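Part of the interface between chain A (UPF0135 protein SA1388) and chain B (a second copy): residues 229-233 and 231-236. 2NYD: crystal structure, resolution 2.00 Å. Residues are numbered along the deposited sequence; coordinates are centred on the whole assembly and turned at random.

Chain A (229-233) FDFIE
Chain B 231-236: FIEIKQ

Two copies of one protein meet here through extended chain, with no direct hydrogen bond between them; isoleucine packing and bridging waters make the contact. In chain A, residues 231-233 form a strand preceded by loop at A:Phe229 and A:Asp230; in chain B, all of 231-236 is strand. The N-to-C directions differ by 122°, so the strands run more nearly antiparallel than parallel but cross obliquely, their axes 5.9 Å apart at closest approach. Register is set by A:Ile232 opposite B:Ile234, with A:Ile232 CA 5.6 Å from B:Ile234 CA. The backbone is extended throughout: phi/psi is -143/133 at A:Asp230, -103/109 at Phe231, -97/117 at Ile232 and -65/121 at Glu233 in both chains, then -120/137, -104/132 and -126/131 along B:Ile234, B:Lys235 and B:Gln236. A:Phe229 enters at -132/167.

The apolar contact is built from three isoleucines. B:Ile234 gives up the largest area, 71 Å² of the 295 Å² buried in total, and its CA-to-CB bond points toward chain A. With chi1 at -78° (m) and chi2 at 107°, between wells, it sets CG1 4.0 Å from A:Ile232 CG1. The same B:Ile234 CG1 lies 4.1 Å from A:Asp230 CB and 3.8 Å from A:Phe231 O, so this one methylene touches three consecutive residues of the partner. Both copies of Ile232 adopt chi1 -53° (m) and chi2 -173° (t), and A:Ile232 CG2 meets B:Ile232 CG2 at 4.0 Å. The bond from CA to CB points toward the partner in B:Ile232 but sideways in A:Ile232. Beta-branched isoleucine suits an extended backbone, and A:Ile232 packs against both B:Ile232 and B:Ile234; its CD1, on the CG1 branch, also lies 4.3 Å from B:Ile232 CG2.

Water links the polar backbone across the gap. A:Phe231 O and B:Lys235 N are 4.1 Å apart, and water 1 bridges them, donating to A:Phe231 O at 2.4 Å and accepting from B:Lys235 N at 2.6 Å, both short distances. Water 2 pairs the same residues through their other backbone groups: it accepts from A:Phe231 N at 3.0 Å and donates to B:Lys235 O at 3.1 Å. Two waters thus stand in for a direct pair of strand hydrogen bonds. Near the two glutamates, water 3 lies 2.8 Å from B:Glu233 O and, by a weak bond, 3.5 Å from A:Glu233 O.

The remaining side chains contribute less to the packing. A:Phe231 (chi1 -73°, m; chi2 100°) leaves sideways and its end leads away; the residue takes part in the water bridges through its backbone N and O. B:Lys235 (m, m, t, then 114°) also leaves sideways with its end leading away, leaving its amine clear of the apolar patch. A:Asp230, chi1 -41° (m), offers CB to B:Ile234 while its OD2 is hydrogen-bonded elsewhere in the structure, which lets an acid sit buried beside isoleucine. Both Glu233 side chains are partly exposed, with chi1 -167° (t).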

# COMPACT_ATOMS: atom_id res chain seq x y z
N PHE A 229 -28.34 -32.81 15.32
CA PHE A 229 -29.07 -31.78 14.54
C PHE A 229 -28.24 -31.07 13.44
O PHE A 229 -27.01 -31.23 13.38
CB PHE A 229 -29.77 -30.76 15.48
CG PHE A 229 -28.82 -29.94 16.33
CD1 PHE A 229 -28.42 -28.67 15.92
CD2 PHE A 229 -28.34 -30.44 17.54
CE1 PHE A 229 -27.54 -27.91 16.70
CE2 PHE A 229 -27.46 -29.69 18.34
CZ PHE A 229 -27.06 -28.42 17.92
N ASP A 230 -28.92 -30.34 12.55
CA ASP A 230 -28.27 -29.65 11.43
C ASP A 230 -28.88 -28.30 11.10
O ASP A 230 -30.10 -28.16 10.97
CB ASP A 230 -28.31 -30.50 10.15
CG ASP A 230 -28.03 -31.96 10.40
OD1 ASP A 230 -28.97 -32.65 10.86
OD2 ASP A 230 -26.91 -32.42 10.11
N PHE A 231 -28.01 -27.31 10.92
CA PHE A 231 -28.38 -26.02 10.34
C PHE A 231 -27.94 -25.90 8.88
O PHE A 231 -26.75 -25.79 8.60
CB PHE A 231 -27.77 -24.89 11.16
CG PHE A 231 -28.42 -24.69 12.48
CD1 PHE A 231 -27.84 -25.22 13.63
CD2 PHE A 231 -29.62 -23.99 12.58
CE1 PHE A 231 -28.44 -25.03 14.87
CE2 PHE A 231 -30.23 -23.80 13.82
CZ PHE A 231 -29.64 -24.33 14.96
N ILE A 232 -28.90 -25.93 7.96
CA ILE A 232 -28.57 -25.80 6.54
C ILE A 232 -28.75 -24.36 6.04
O ILE A 232 -29.87 -23.83 6.05
CB ILE A 232 -29.39 -26.77 5.66
CG1 ILE A 232 -29.25 -28.22 6.18
CG2 ILE A 232 -28.97 -26.61 4.19
CD1 ILE A 232 -29.87 -29.25 5.29
N GLU A 233 -27.66 -23.74 5.61
CA GLU A 233 -27.69 -22.39 5.04
C GLU A 233 -28.50 -22.40 3.76
O GLU A 233 -28.18 -23.14 2.84
CB GLU A 233 -26.28 -21.87 4.75
CG GLU A 233 -26.21 -20.36 4.45
CD GLU A 233 -25.07 -19.97 3.50
OE1 GLU A 233 -25.14 -20.34 2.30
OE2 GLU A 233 -24.13 -19.29 3.96
N PHE B 231 -23.01 -33.43 -1.51
CA PHE B 231 -22.39 -32.99 -0.26
C PHE B 231 -22.97 -31.67 0.22
O PHE B 231 -22.74 -30.62 -0.38
CB PHE B 231 -20.88 -32.85 -0.46
CG PHE B 231 -20.17 -34.15 -0.57
CD1 PHE B 231 -19.82 -34.65 -1.81
CD2 PHE B 231 -19.86 -34.88 0.58
CE1 PHE B 231 -19.15 -35.86 -1.92
CE2 PHE B 231 -19.19 -36.10 0.48
CZ PHE B 231 -18.84 -36.59 -0.77
N ILE B 232 -23.74 -31.71 1.31
CA ILE B 232 -24.32 -30.49 1.86
C ILE B 232 -23.48 -29.93 3.02
O ILE B 232 -23.34 -30.58 4.06
CB ILE B 232 -25.78 -30.69 2.32
CG1 ILE B 232 -26.63 -31.30 1.17
CG2 ILE B 232 -26.35 -29.37 2.86
CD1 ILE B 232 -28.10 -31.38 1.46
N GLU B 233 -22.95 -28.73 2.84
CA GLU B 233 -22.18 -28.04 3.89
C GLU B 233 -23.10 -27.73 5.06
O GLU B 233 -24.11 -27.07 4.89
CB GLU B 233 -21.57 -26.73 3.37
CG GLU B 233 -20.51 -26.12 4.29
CD GLU B 233 -20.43 -24.60 4.21
OE1 GLU B 233 -21.39 -23.92 4.65
OE2 GLU B 233 -19.39 -24.09 3.72
N ILE B 234 -22.75 -28.26 6.22
CA ILE B 234 -23.40 -27.85 7.47
C ILE B 234 -22.32 -27.27 8.40
O ILE B 234 -21.19 -27.78 8.46
CB ILE B 234 -24.25 -28.99 8.11
CG1 ILE B 234 -25.59 -29.15 7.38
CG2 ILE B 234 -24.57 -28.73 9.58
CD1 ILE B 234 -25.66 -30.38 6.54
N LYS B 235 -22.66 -26.16 9.05
CA LYS B 235 -21.77 -25.44 9.94
C LYS B 235 -22.20 -25.76 11.37
O LYS B 235 -23.38 -25.67 11.72
CB LYS B 235 -21.88 -23.92 9.71
CG LYS B 235 -21.11 -23.34 8.53
CD LYS B 235 -19.62 -23.55 8.65
CE LYS B 235 -18.85 -22.45 7.93
NZ LYS B 235 -18.05 -21.59 8.85
N GLN B 236 -21.21 -26.11 12.19
CA GLN B 236 -21.44 -26.56 13.55
C GLN B 236 -20.62 -25.71 14.52
O GLN B 236 -19.42 -25.52 14.30
CB GLN B 236 -20.97 -28.01 13.60
CG GLN B 236 -21.35 -28.78 14.84
CD GLN B 236 -21.33 -30.26 14.56
OE1 GLN B 236 -20.34 -30.80 14.06
NE2 GLN B 236 -22.44 -30.93 14.87
O HOH W 1 -24.64 -24.56 8.54
O HOH W 2 -25.44 -27.86 12.45
O HOH W 3 -25.63 -25.50 3.22